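Local coordinates for protein alginate lyase A1-II' (Sphingomonas sp. A1, PDB 2CWS) that probably cleaves alginate as a polysaccharide lyase of family 7, its lyase domain folded as a beta-sandwich, at residues 89-94 / 221-226; 107-112 / 164-169; 95-100 / 156-161; 50-55 / 215-220. All blocks are in the same frame, centred on the assembly; numbering follows the deposited sequence.

Interaction 1 of 4, residues 89-94 / 221-226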
loop_
_atom_site.group_PDB
_atom_site.type_symbol
_atom_site.label_atom_id
_atom_site.label_comp_id
_atom_site.label_asym_id
_atom_site.label_seq_id
_atom_site.Cartn_x
_atom_site.Cartn_y
_atom_site.Cartn_z
ATOM N N HIS A 89 -4.247 0.118 -14.870
ATOM C CA HIS A 89 -4.601 0.377 -13.480
ATOM C C HIS A 89 -3.400 1.028 -12.826
ATOM O O HIS A 89 -2.357 0.337 -12.706
ATOM C CB HIS A 89 -4.896 -0.971 -12.790
ATOM C CG HIS A 89 -5.900 -1.776 -13.596
ATOM N ND1 HIS A 89 -7.235 -1.445 -13.623
ATOM C CD2 HIS A 89 -5.707 -2.784 -14.471
ATOM C CE1 HIS A 89 -7.856 -2.287 -14.443
ATOM N NE2 HIS A 89 -6.935 -3.102 -14.966
ATOM N N THR A 90 -3.486 2.303 -12.445
ATOM C CA THR A 90 -2.298 3.041 -12.061
ATOM C C THR A 90 -2.518 3.817 -10.776
ATOM O O THR A 90 -3.445 4.613 -10.698
ATOM C CB THR A 90 -1.913 4.046 -13.167
ATOM O OG1 THR A 90 -1.719 3.236 -14.357
ATOM C CG2 THR A 90 -0.617 4.768 -12.809
ATOM N N MET A 91 -1.619 3.640 -9.817
ATOM C CA MET A 91 -1.570 4.484 -8.614
ATOM C C MET A 91 -0.337 5.354 -8.683
ATOM O O MET A 91 0.762 4.863 -8.983
ATOM C CB MET A 91 -1.539 3.567 -7.381
ATOM C CG MET A 91 -1.345 4.402 -6.101
ATOM S SD MET A 91 -1.600 3.436 -4.585
ATOM C CE MET A 91 -0.185 2.289 -4.743
ATOM N N LYS A 92 -0.516 6.615 -8.393
ATOM C CA LYS A 92 0.577 7.559 -8.264
ATOM C C LYS A 92 0.527 8.164 -6.871
ATOM O O LYS A 92 -0.546 8.457 -6.353
ATOM C CB LYS A 92 0.505 8.724 -9.267
ATOM C CG LYS A 92 0.513 8.239 -10.695
ATOM C CD LYS A 92 0.437 9.486 -11.594
ATOM C CE LYS A 92 1.453 10.487 -11.056
ATOM N NZ LYS A 92 1.535 11.739 -11.833
ATOM N N LEU A 93 1.691 8.336 -6.255
ATOM C CA LEU A 93 1.708 9.011 -4.965
ATOM C C LEU A 93 3.025 9.751 -4.841
ATOM O O LEU A 93 4.040 9.433 -5.487
ATOM C CB LEU A 93 1.453 8.031 -3.797
ATOM C CG LEU A 93 2.459 6.866 -3.635
ATOM C CD1 LEU A 93 3.731 7.258 -2.875
ATOM C CD2 LEU A 93 1.759 5.769 -2.825
ATOM N N SER A 94 3.037 10.709 -3.921
ATOM C CA SER A 94 4.278 11.332 -3.487
ATOM C C SER A 94 4.282 11.298 -1.965
ATOM O O SER A 94 3.222 11.508 -1.357
ATOM C CB SER A 94 4.545 12.738 -4.034
ATOM O OG SER A 94 3.612 13.619 -3.474
ATOM N N TYR A 221 1.794 13.192 0.320
ATOM C CA TYR A 221 1.434 14.551 -0.091
ATOM C C TYR A 221 0.480 14.533 -1.280
ATOM O O TYR A 221 -0.241 15.490 -1.498
ATOM C CB TYR A 221 2.690 15.359 -0.497
ATOM C CG TYR A 221 3.623 15.557 0.686
ATOM C CD1 TYR A 221 4.693 14.695 0.871
ATOM C CD2 TYR A 221 3.404 16.558 1.613
ATOM C CE1 TYR A 221 5.543 14.828 1.944
ATOM C CE2 TYR A 221 4.265 16.686 2.692
ATOM C CZ TYR A 221 5.316 15.842 2.859
ATOM O OH TYR A 221 6.200 15.956 3.916
ATOM N N SER A 222 0.433 13.420 -2.019
ATOM C CA SER A 222 -0.521 13.272 -3.124
ATOM C C SER A 222 -0.767 11.765 -3.292
ATOM O O SER A 222 0.132 10.960 -2.981
ATOM C CB SER A 222 -0.006 13.919 -4.408
ATOM O OG SER A 222 1.207 13.330 -4.784
ATOM N N LEU A 223 -1.964 11.430 -3.791
ATOM C CA LEU A 223 -2.342 9.999 -3.941
ATOM C C LEU A 223 -3.495 9.938 -4.906
ATOM O O LEU A 223 -4.543 10.545 -4.644
ATOM C CB LEU A 223 -2.788 9.422 -2.593
ATOM C CG LEU A 223 -3.313 7.972 -2.615
ATOM C CD1 LEU A 223 -2.250 6.986 -3.066
ATOM C CD2 LEU A 223 -3.878 7.614 -1.245
ATOM N N SER A 224 -3.326 9.238 -6.032
ATOM C CA SER A 224 -4.379 9.117 -6.997
ATOM C C SER A 224 -4.365 7.725 -7.608
ATOM O O SER A 224 -3.341 7.068 -7.680
ATOM C CB SER A 224 -4.315 10.210 -8.084
ATOM O OG SER A 224 -3.158 10.056 -8.835
ATOM N N VAL A 225 -5.531 7.320 -8.099
ATOM C CA VAL A 225 -5.700 6.062 -8.813
ATOM C C VAL A 225 -6.491 6.332 -10.087
ATOM O O VAL A 225 -7.469 7.047 -10.065
ATOM C CB VAL A 225 -6.452 5.051 -7.929
ATOM C CG1 VAL A 225 -6.783 3.796 -8.717
ATOM C CG2 VAL A 225 -5.669 4.709 -6.676
ATOM N N SER A 226 -6.034 5.690 -11.180
ATOM C CA SER A 226 -6.686 5.794 -12.478
ATOM C C SER A 226 -6.832 4.410 -13.068
ATOM O O SER A 226 -5.872 3.665 -13.197
ATOM C CB SER A 226 -5.850 6.679 -13.421
ATOM O OG SER A 226 -6.381 6.719 -14.736
#
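L223 reaches across to M91 and L93 on the buried side of this antiparallel strand pair. It is the knob of the contact: its CD1 sits 3.9 Å from M91 SD and also 3.9 Å from L93 CB, lodged in the hollow between those two neighbours. CG anti to the backbone N (chi1 176°) starts the side chain in that direction. V225 CG2 meets M91 farther back, at CB, 4.3 Å away; the end of M91 leads off from the pair. The other face is lined mostly by serines (S94, S222, S224, S226) and by T90, with the longer K92. There, in the one of its two modelled conformers described here, S94 OG lies 2.8 Å from S222 OG, a hydrogen bond either could donate; S224 OG lies near K92 CB. Backbone bonds tie T90 to S226 and K92 to S224 in both directions. At the far end the ladder is distorted: Y221 and S222 both face S94 in a classic beta bulge, with Y221 N giving S94 O a 2.8 Å bond while S222 N to S94 O is weak at 3.4 Å. Y221 OH is held by D46. Strand 162-169 pairs with the other edge of 89-94, and the M91, L93, L223 and V225 side packs onto W15, F200 and A202 of strands 15-18 and 197-202, which belong to the opposing sheet.

Interaction 2 of 4, residues 107-112 / 164-169. With SO4 (sulfate ion), chain B.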
loop_
_atom_site.group_PDB
_atom_site.type_symbol
_atom_site.label_atom_id
_atom_site.label_comp_id
_atom_site.label_asym_id
_atom_site.label_seq_id
_atom_site.Cartn_x
_atom_site.Cartn_y
_atom_site.Cartn_z
ATOM N N ILE A 107 6.420 -1.176 4.686
ATOM C CA ILE A 107 5.833 -1.220 3.342
ATOM C C ILE A 107 4.942 0.005 3.221
ATOM O O ILE A 107 4.074 0.246 4.075
ATOM C CB ILE A 107 5.097 -2.553 3.099
ATOM C CG1 ILE A 107 6.110 -3.666 2.924
ATOM C CG2 ILE A 107 4.128 -2.443 1.911
ATOM C CD1 ILE A 107 5.519 -5.068 2.925
ATOM N N VAL A 108 5.123 0.771 2.130
ATOM C CA VAL A 108 4.434 2.052 1.953
ATOM C C VAL A 108 3.413 2.026 0.835
ATOM O O VAL A 108 2.636 2.988 0.721
ATOM C CB VAL A 108 5.426 3.234 1.769
ATOM C CG1 VAL A 108 6.250 3.438 3.031
ATOM C CG2 VAL A 108 6.301 2.996 0.540
ATOM N N ALA A 109 3.353 0.977 0.033
ATOM C CA ALA A 109 2.332 0.837 -0.983
ATOM C C ALA A 109 2.271 -0.610 -1.413
ATOM O O ALA A 109 3.254 -1.360 -1.268
ATOM C CB ALA A 109 2.628 1.732 -2.197
ATOM N N GLN A 110 1.120 -1.005 -1.938
ATOM C CA GLN A 110 0.957 -2.382 -2.446
ATOM C C GLN A 110 0.005 -2.392 -3.628
ATOM O O GLN A 110 -0.859 -1.525 -3.791
ATOM C CB GLN A 110 0.358 -3.371 -1.399
ATOM C CG GLN A 110 1.018 -3.294 -0.039
ATOM C CD GLN A 110 0.590 -4.452 0.823
ATOM O OE1 GLN A 110 0.680 -5.619 0.387
ATOM N NE2 GLN A 110 0.152 -4.155 2.036
ATOM N N ILE A 111 0.124 -3.479 -4.405
ATOM C CA ILE A 111 -1.016 -4.049 -5.120
ATOM C C ILE A 111 -1.272 -5.383 -4.421
ATOM O O ILE A 111 -0.349 -6.205 -4.376
ATOM C CB ILE A 111 -0.781 -4.273 -6.627
ATOM C CG1 ILE A 111 -0.531 -2.960 -7.347
ATOM C CG2 ILE A 111 -1.990 -5.016 -7.200
ATOM C CD1 ILE A 111 -0.209 -3.192 -8.815
ATOM N N HIS A 112 -2.498 -5.596 -3.944
ATOM C CA HIS A 112 -2.795 -6.832 -3.271
ATOM C C HIS A 112 -3.772 -7.665 -4.097
ATOM O O HIS A 112 -4.763 -7.113 -4.648
ATOM C CB HIS A 112 -3.431 -6.484 -1.903
ATOM C CG HIS A 112 -3.205 -7.563 -0.906
ATOM N ND1 HIS A 112 -3.796 -8.809 -0.940
ATOM C CD2 HIS A 112 -2.390 -7.564 0.163
ATOM C CE1 HIS A 112 -3.369 -9.523 0.094
ATOM N NE2 HIS A 112 -2.501 -8.793 0.810
ATOM N N MET A 164 6.193 7.946 -6.511
ATOM C CA MET A 164 6.024 6.536 -6.811
ATOM C C MET A 164 4.894 6.346 -7.811
ATOM O O MET A 164 3.907 7.081 -7.770
ATOM C CB MET A 164 5.688 5.801 -5.509
ATOM C CG MET A 164 5.523 4.311 -5.683
ATOM S SD MET A 164 5.010 3.507 -4.146
ATOM C CE MET A 164 6.455 3.815 -3.118
ATOM N N GLU A 165 5.052 5.336 -8.678
ATOM C CA GLU A 165 3.922 4.939 -9.517
ATOM C C GLU A 165 3.956 3.421 -9.575
ATOM O O GLU A 165 5.008 2.809 -9.673
ATOM C CB GLU A 165 4.059 5.555 -10.908
ATOM C CG GLU A 165 2.895 5.220 -11.840
ATOM C CD GLU A 165 3.017 5.990 -13.132
ATOM O OE1 GLU A 165 2.628 5.443 -14.168
ATOM O OE2 GLU A 165 3.542 7.147 -13.121
ATOM N N ILE A 166 2.762 2.844 -9.516
ATOM C CA ILE A 166 2.628 1.390 -9.682
ATOM C C ILE A 166 1.499 1.173 -10.686
ATOM O O ILE A 166 0.385 1.658 -10.441
ATOM C CB ILE A 166 2.331 0.620 -8.390
ATOM C CG1 ILE A 166 3.305 1.039 -7.285
ATOM C CG2 ILE A 166 2.373 -0.858 -8.666
ATOM C CD1 ILE A 166 3.006 0.329 -5.942
ATOM N N ARG A 167 1.806 0.531 -11.797
ATOM C CA ARG A 167 0.825 0.337 -12.891
ATOM C C ARG A 167 0.761 -1.105 -13.266
ATOM O O ARG A 167 1.796 -1.748 -13.428
ATOM C CB ARG A 167 1.249 1.197 -14.122
ATOM C CG ARG A 167 0.415 0.903 -15.358
ATOM C CD ARG A 167 0.729 1.925 -16.453
ATOM N NE ARG A 167 2.099 1.909 -16.989
ATOM C CZ ARG A 167 2.473 1.297 -18.108
ATOM N NH1 ARG A 167 1.630 0.548 -18.831
ATOM N NH2 ARG A 167 3.735 1.405 -18.510
ATOM N N VAL A 168 -0.450 -1.599 -13.481
ATOM C CA VAL A 168 -0.641 -2.854 -14.171
ATOM C C VAL A 168 -1.262 -2.539 -15.530
ATOM O O VAL A 168 -2.303 -1.865 -15.570
ATOM C CB VAL A 168 -1.591 -3.815 -13.388
ATOM C CG1 VAL A 168 -2.043 -4.989 -14.249
ATOM C CG2 VAL A 168 -0.896 -4.303 -12.117
ATOM N N THR A 169 -0.676 -3.038 -16.593
ATOM C CA THR A 169 -1.316 -3.022 -17.905
ATOM C C THR A 169 -1.259 -4.425 -18.445
ATOM O O THR A 169 -0.156 -4.972 -18.670
ATOM C CB THR A 169 -0.658 -2.028 -18.878
ATOM O OG1 THR A 169 -0.879 -0.701 -18.379
ATOM C CG2 THR A 169 -1.297 -2.143 -20.278
HETATM S S SO4 B . -0.773 -8.472 3.877
HETATM O O1 SO4 B . -1.090 -7.003 3.392
HETATM O O2 SO4 B . -1.322 -9.470 2.986
HETATM O O3 SO4 B . 0.627 -8.678 3.925
HETATM O O4 SO4 B . -1.358 -8.672 5.199
#
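The strands of A109 and I111 and of M164, I166 and V168 run nearly parallel, 7° apart, but their axes stay 8.7 Å from each other, so side chains alone join them. I111 and I166 slide past each other in opposite directions, and in the conformer of I111 described here its CD1 lies 3.5 Å from I166 CG2 and 3.6 Å from V168 CG2. Further along, M164 lays SD 3.6 Å from A109 CB, and its bend at chi3 (-65°) brings CE to V108 CG2. On the reverse face of 107-112, H112 NE2 gives O2 of a sulfate ion, probably from the crystallisation liquor, a 2.6 Å bond, almost straight at 177°, and Q110 NE2, which is also bonded to E69, adds a weak one. R67 and Y205 complete the sulfate site; Q110-I111-H112 matches the Q-I/V-H motif of family 7, consistent with a substrate cleft here. An alanine in place of H112 would probably leave sulfate O2 without its ring N-H partner and Y199 without the nearly parallel ring beside it. The contact spans the two sheets of the sandwich: L93 of strand 88-99, F200 of 197-202 and M136 of 133-139 close round it.

Interaction 3 of 4, residues 95-100 / 156-161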
loop_
_atom_site.group_PDB
_atom_site.type_symbol
_atom_site.label_atom_id
_atom_site.label_comp_id
_atom_site.label_asym_id
_atom_site.label_seq_id
_atom_site.Cartn_x
_atom_site.Cartn_y
_atom_site.Cartn_z
ATOM N N GLY A 95 5.404 10.988 -1.381
ATOM C CA GLY A 95 5.419 10.802 0.069
ATOM C C GLY A 95 6.803 10.675 0.600
ATOM O O GLY A 95 7.807 10.875 -0.121
ATOM N N LYS A 96 6.914 10.328 1.869
ATOM C CA LYS A 96 8.189 10.100 2.514
ATOM C C LYS A 96 7.964 9.207 3.737
ATOM O O LYS A 96 6.864 9.136 4.260
ATOM C CB LYS A 96 8.916 11.379 2.989
ATOM C CG LYS A 96 8.083 12.231 3.960
ATOM C CD LYS A 96 8.892 13.294 4.676
ATOM C CE LYS A 96 9.293 14.339 3.675
ATOM N NZ LYS A 96 10.272 15.318 4.306
ATOM N N THR A 97 9.050 8.547 4.137
ATOM C CA THR A 97 9.025 7.813 5.418
ATOM C C THR A 97 9.803 8.651 6.389
ATOM O O THR A 97 10.968 9.002 6.162
ATOM C CB THR A 97 9.575 6.403 5.205
ATOM O OG1 THR A 97 8.638 5.661 4.408
ATOM C CG2 THR A 97 9.704 5.670 6.541
ATOM N N VAL A 98 9.155 8.958 7.518
ATOM C CA VAL A 98 9.689 9.887 8.516
ATOM C C VAL A 98 10.426 9.155 9.624
ATOM O O VAL A 98 11.436 9.674 10.117
ATOM C CB VAL A 98 8.515 10.707 9.111
ATOM C CG1 VAL A 98 8.965 11.536 10.324
ATOM C CG2 VAL A 98 7.865 11.588 8.026
ATOM N N GLN A 99 9.894 8.016 10.056
ATOM C CA GLN A 99 10.429 7.301 11.213
ATOM C C GLN A 99 10.201 5.805 10.956
ATOM O O GLN A 99 9.132 5.424 10.460
ATOM C CB GLN A 99 9.690 7.728 12.501
ATOM C CG GLN A 99 10.182 6.980 13.740
ATOM C CD GLN A 99 9.376 7.456 14.945
ATOM O OE1 GLN A 99 9.449 8.648 15.320
ATOM N NE2 GLN A 99 8.650 6.570 15.629
ATOM N N LEU A 100 11.210 5.021 11.296
ATOM C CA LEU A 100 11.166 3.573 11.130
ATOM C C LEU A 100 11.102 2.885 12.472
ATOM O O LEU A 100 11.533 3.442 13.496
ATOM C CB LEU A 100 12.455 3.143 10.391
ATOM C CG LEU A 100 12.463 3.457 8.903
ATOM C CD1 LEU A 100 13.886 3.327 8.351
ATOM C CD2 LEU A 100 11.459 2.592 8.148
ATOM N N ILE A 156 17.260 6.208 -1.800
ATOM C CA ILE A 156 15.972 6.659 -1.213
ATOM C C ILE A 156 16.164 6.685 0.314
ATOM O O ILE A 156 16.115 5.589 0.896
ATOM C CB ILE A 156 14.774 5.762 -1.606
ATOM C CG1 ILE A 156 14.714 5.349 -3.124
ATOM C CG2 ILE A 156 13.475 6.357 -1.158
ATOM C CD1 ILE A 156 14.736 6.650 -3.894
ATOM N N LYS A 157 16.375 7.837 0.987
ATOM C CA LYS A 157 16.681 7.862 2.394
ATOM C C LYS A 157 15.502 8.311 3.241
ATOM O O LYS A 157 14.512 8.867 2.777
ATOM C CB LYS A 157 17.891 8.756 2.665
ATOM C CG LYS A 157 19.126 8.115 2.037
ATOM C CD LYS A 157 20.364 8.996 2.063
ATOM C CE LYS A 157 21.536 8.212 1.407
ATOM N NZ LYS A 157 22.737 9.107 1.399
ATOM N N LEU A 158 15.627 8.027 4.549
ATOM C CA LEU A 158 14.661 8.532 5.512
ATOM C C LEU A 158 14.485 10.026 5.344
ATOM O O LEU A 158 15.433 10.760 5.280
ATOM C CB LEU A 158 15.193 8.218 6.935
ATOM C CG LEU A 158 14.157 8.365 8.043
ATOM C CD1 LEU A 158 13.192 7.192 8.016
ATOM C CD2 LEU A 158 14.855 8.483 9.385
ATOM N N GLY A 159 13.212 10.446 5.247
ATOM C CA GLY A 159 12.867 11.862 5.084
ATOM C C GLY A 159 12.877 12.369 3.656
ATOM O O GLY A 159 12.332 13.452 3.416
ATOM N N ASP A 160 13.456 11.636 2.708
ATOM C CA ASP A 160 13.455 12.066 1.329
ATOM C C ASP A 160 12.050 11.923 0.730
ATOM O O ASP A 160 11.334 11.002 1.018
ATOM C CB ASP A 160 14.370 11.212 0.467
ATOM C CG ASP A 160 15.851 11.423 0.706
ATOM O OD1 ASP A 160 16.278 12.345 1.462
ATOM O OD2 ASP A 160 16.616 10.642 0.051
ATOM N N LEU A 161 11.682 12.815 -0.172
ATOM C CA LEU A 161 10.411 12.703 -0.867
ATOM C C LEU A 161 10.607 11.754 -2.028
ATOM O O LEU A 161 11.596 11.899 -2.786
ATOM C CB LEU A 161 10.026 14.081 -1.434
ATOM C CG LEU A 161 8.652 14.086 -2.111
ATOM C CD1 LEU A 161 7.638 14.168 -0.984
ATOM C CD2 LEU A 161 8.461 15.190 -3.128
HETATM O O HOH W 1 11.532 8.873 2.722
#
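A type II beta turn, K157 to D160, is pinned to the end of strand 88-99 where G159 meets T97 and K96. G159 N donates to T97 O at 2.8 Å, and its positive phi of 86° suits the third position of this turn. Its carbonyl oxygen is taken by the lysine: K96 NZ, in the one of its two modelled conformers described here, reaches G159 O at 2.9 Å in the carbonyl plane, on a lone pair. The lysine chain bends at chi3 (69°), which swings CE round toward that oxygen. Inside the turn, D160 N bonds back to K157 O, K157 N donates to D160 OD2, coming from above the carboxylate plane, and D131 accepts from the backbone N of L158. A water takes the N-H of T97 at 2.9 Å from its nitrogen and bonds to K157 O and D160 O; more acceptors are near it than it has protons, so these bonds may be shared. The turn lies in the loop leading into strand 162-169 and flanks the last part of strand 88-99 on that side of the sandwich sheet; on the other side, V98 and Q99 both face I217 in a classic beta bulge. L158 supplies the apolar part. L100 CG lies 3.9 Å from L158 CD1, the two leucines sliding past each other in opposite directions, and T97 CG2, 4.1 Å from L158 CD1, is crossed at about a right angle. L158 CD1 also rests against T97 O, at 3.4 Å. Beyond the turn, L161 CA approaches G95 O at 3.3 Å, a CA-H...O contact.

Interaction 4 of 4, residues 50-55 / 215-220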
loop_
_atom_site.group_PDB
_atom_site.type_symbol
_atom_site.label_atom_id
_atom_site.label_comp_id
_atom_site.label_asym_id
_atom_site.label_seq_id
_atom_site.Cartn_x
_atom_site.Cartn_y
_atom_site.Cartn_z
ATOM N N THR A 50 -0.639 11.603 7.288
ATOM C CA THR A 50 0.415 11.002 8.087
ATOM C C THR A 50 -0.145 9.765 8.770
ATOM O O THR A 50 -1.187 9.832 9.439
ATOM C CB THR A 50 0.913 12.045 9.095
ATOM O OG1 THR A 50 1.324 13.210 8.418
ATOM C CG2 THR A 50 2.165 11.481 9.834
ATOM N N PHE A 51 0.583 8.664 8.625
ATOM C CA PHE A 51 0.180 7.346 9.128
ATOM C C PHE A 51 1.161 6.929 10.206
ATOM O O PHE A 51 2.383 6.831 9.922
ATOM C CB PHE A 51 0.260 6.301 8.008
ATOM C CG PHE A 51 -0.615 6.610 6.797
ATOM C CD1 PHE A 51 -1.890 6.046 6.702
ATOM C CD2 PHE A 51 -0.148 7.416 5.778
ATOM C CE1 PHE A 51 -2.656 6.265 5.576
ATOM C CE2 PHE A 51 -0.934 7.652 4.656
ATOM C CZ PHE A 51 -2.187 7.059 4.539
ATOM N N TRP A 52 0.669 6.676 11.422
ATOM C CA TRP A 52 1.518 6.241 12.530
ATOM C C TRP A 52 1.040 4.869 13.013
ATOM O O TRP A 52 -0.176 4.663 13.169
ATOM C CB TRP A 52 1.476 7.290 13.701
ATOM C CG TRP A 52 2.241 6.740 14.883
ATOM C CD1 TRP A 52 3.622 6.746 14.994
ATOM C CD2 TRP A 52 1.767 6.079 16.064
ATOM N NE1 TRP A 52 4.002 6.151 16.160
ATOM C CE2 TRP A 52 2.859 5.725 16.852
ATOM C CE3 TRP A 52 0.443 5.786 16.534
ATOM C CZ2 TRP A 52 2.773 5.068 18.077
ATOM C CZ3 TRP A 52 0.346 5.133 17.759
ATOM C CH2 TRP A 52 1.494 4.792 18.519
ATOM N N ALA A 53 1.984 3.958 13.239
ATOM C CA ALA A 53 1.591 2.637 13.760
ATOM C C ALA A 53 2.698 2.101 14.654
ATOM O O ALA A 53 3.873 2.115 14.258
ATOM C CB ALA A 53 1.332 1.628 12.639
ATOM N N PRO A 54 2.360 1.599 15.825
ATOM C CA PRO A 54 3.327 0.980 16.733
ATOM C C PRO A 54 3.548 -0.481 16.392
ATOM O O PRO A 54 2.652 -1.188 15.918
ATOM C CB PRO A 54 2.629 1.122 18.106
ATOM C CG PRO A 54 1.169 0.953 17.762
ATOM C CD PRO A 54 0.968 1.650 16.433
ATOM N N THR A 55 4.744 -0.984 16.726
ATOM C CA THR A 55 5.086 -2.383 16.412
ATOM C C THR A 55 4.247 -3.376 17.208
ATOM O O THR A 55 4.128 -4.528 16.751
ATOM C CB THR A 55 6.584 -2.697 16.625
ATOM O OG1 THR A 55 6.904 -2.503 18.011
ATOM C CG2 THR A 55 7.435 -1.765 15.749
ATOM N N SER A 215 7.936 2.330 16.579
ATOM C CA SER A 215 6.779 2.666 15.712
ATOM C C SER A 215 7.328 3.348 14.447
ATOM O O SER A 215 8.472 3.780 14.406
ATOM C CB SER A 215 5.809 3.590 16.433
ATOM O OG SER A 215 6.403 4.859 16.756
ATOM N N ALA A 216 6.465 3.466 13.457
ATOM C CA ALA A 216 6.845 4.106 12.206
ATOM C C ALA A 216 5.863 5.219 11.844
ATOM O O ALA A 216 4.697 5.212 12.266
ATOM C CB ALA A 216 6.867 3.090 11.059
ATOM N N ILE A 217 6.379 6.157 11.060
ATOM C CA ILE A 217 5.582 7.244 10.487
ATOM C C ILE A 217 5.873 7.302 9.000
ATOM O O ILE A 217 7.038 7.414 8.613
ATOM C CB ILE A 217 5.926 8.600 11.109
ATOM C CG1 ILE A 217 5.677 8.627 12.628
ATOM C CG2 ILE A 217 5.161 9.717 10.405
ATOM C CD1 ILE A 217 6.284 9.852 13.330
ATOM N N ALA A 218 4.813 7.279 8.199
ATOM C CA ALA A 218 4.935 7.522 6.760
ATOM C C ALA A 218 3.958 8.633 6.389
ATOM O O ALA A 218 2.910 8.781 7.034
ATOM C CB ALA A 218 4.614 6.277 5.934
ATOM N N LYS A 219 4.315 9.411 5.361
ATOM C CA LYS A 219 3.532 10.520 4.898
ATOM C C LYS A 219 3.227 10.435 3.421
ATOM O O LYS A 219 4.071 9.933 2.639
ATOM C CB LYS A 219 4.331 11.845 5.100
ATOM C CG LYS A 219 4.322 12.295 6.538
ATOM C CD LYS A 219 5.125 13.600 6.726
ATOM C CE LYS A 219 4.818 14.205 8.092
ATOM N NZ LYS A 219 5.531 15.522 8.284
ATOM N N LEU A 220 2.067 10.963 3.053
ATOM C CA LEU A 220 1.709 11.172 1.647
ATOM C C LEU A 220 1.322 12.648 1.468
ATOM O O LEU A 220 0.603 13.224 2.263
ATOM C CB LEU A 220 0.549 10.276 1.224
ATOM C CG LEU A 220 0.879 8.757 1.224
ATOM C CD1 LEU A 220 -0.353 7.945 0.917
ATOM C CD2 LEU A 220 1.978 8.441 0.234
#
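F51, S215 and T50 bury the most surface here, and each meets the partner strand in a different way. F51 has the edge of its ring turned to the A218 carbonyl, with CD2 3.6 Å from A218 O in the ring plane, and CE2 resting 3.8 Å from L220 CD1. The backbone at the same place is straight and firm: F51 N donates to A218 O at 2.8 Å, with an angle of 171° at the hydrogen. On the opposite face T50 divides its two branches. Its CG2 touches I217 CG2 at 3.5 Å, while OG1 lies alongside the K219 chain, 3.6 Å from K219 CE; that hydroxyl bonds to A48 O. K219 runs on, extended, to salt bridges with D44 and D46. These antiparallel strands, 49-54 and 215-228, are neighbours in the seven-stranded sheet of the sandwich, and F51, A53, A216 and A218 point to its inner side, where F51 meets F41 edge-to-face and touches S68 and L70, and A216 touches N204 and V206. S215 works from the other face: its OG, between the backbone N and the carbonyl carbon (chi1 63°), takes a weak bond from W52 NE1 at 2.8 Å, and its CB is 3.3 Å from A53 O. W52 CD1 is 3.7 Å from I217 CG1, which lies at the ring edge. An alanine in place of W52 would probably leave S215 OG without its indole N-H donor and open a gap beside I217. S215 O accepts from Q99 of strand 88-99.

Overall arrangement
Along the chain the segments come as 50-55, 89-94, 95-100, 107-112, 156-161, 164-169, 215-220 and 221-226, so interactions 2 and 3 are nested inside the loops closed by interactions 1 and 4. Strand 88-99 carries the first segments of interactions 1 and 3; strand 215-228 carries the second segments of 1 and 4. Centres lie about 9 Å apart for interactions 1 and 2, 11 Å for 3 and 4, and 19 Å for 1 and 4. Interactions 1 and 4 pair strands of one sheet, interaction 3 sets a loop against the end of strand 88-99 in it, and interaction 2 packs that sheet against the other, whose far face bears the sulfate and probably the substrate cleft.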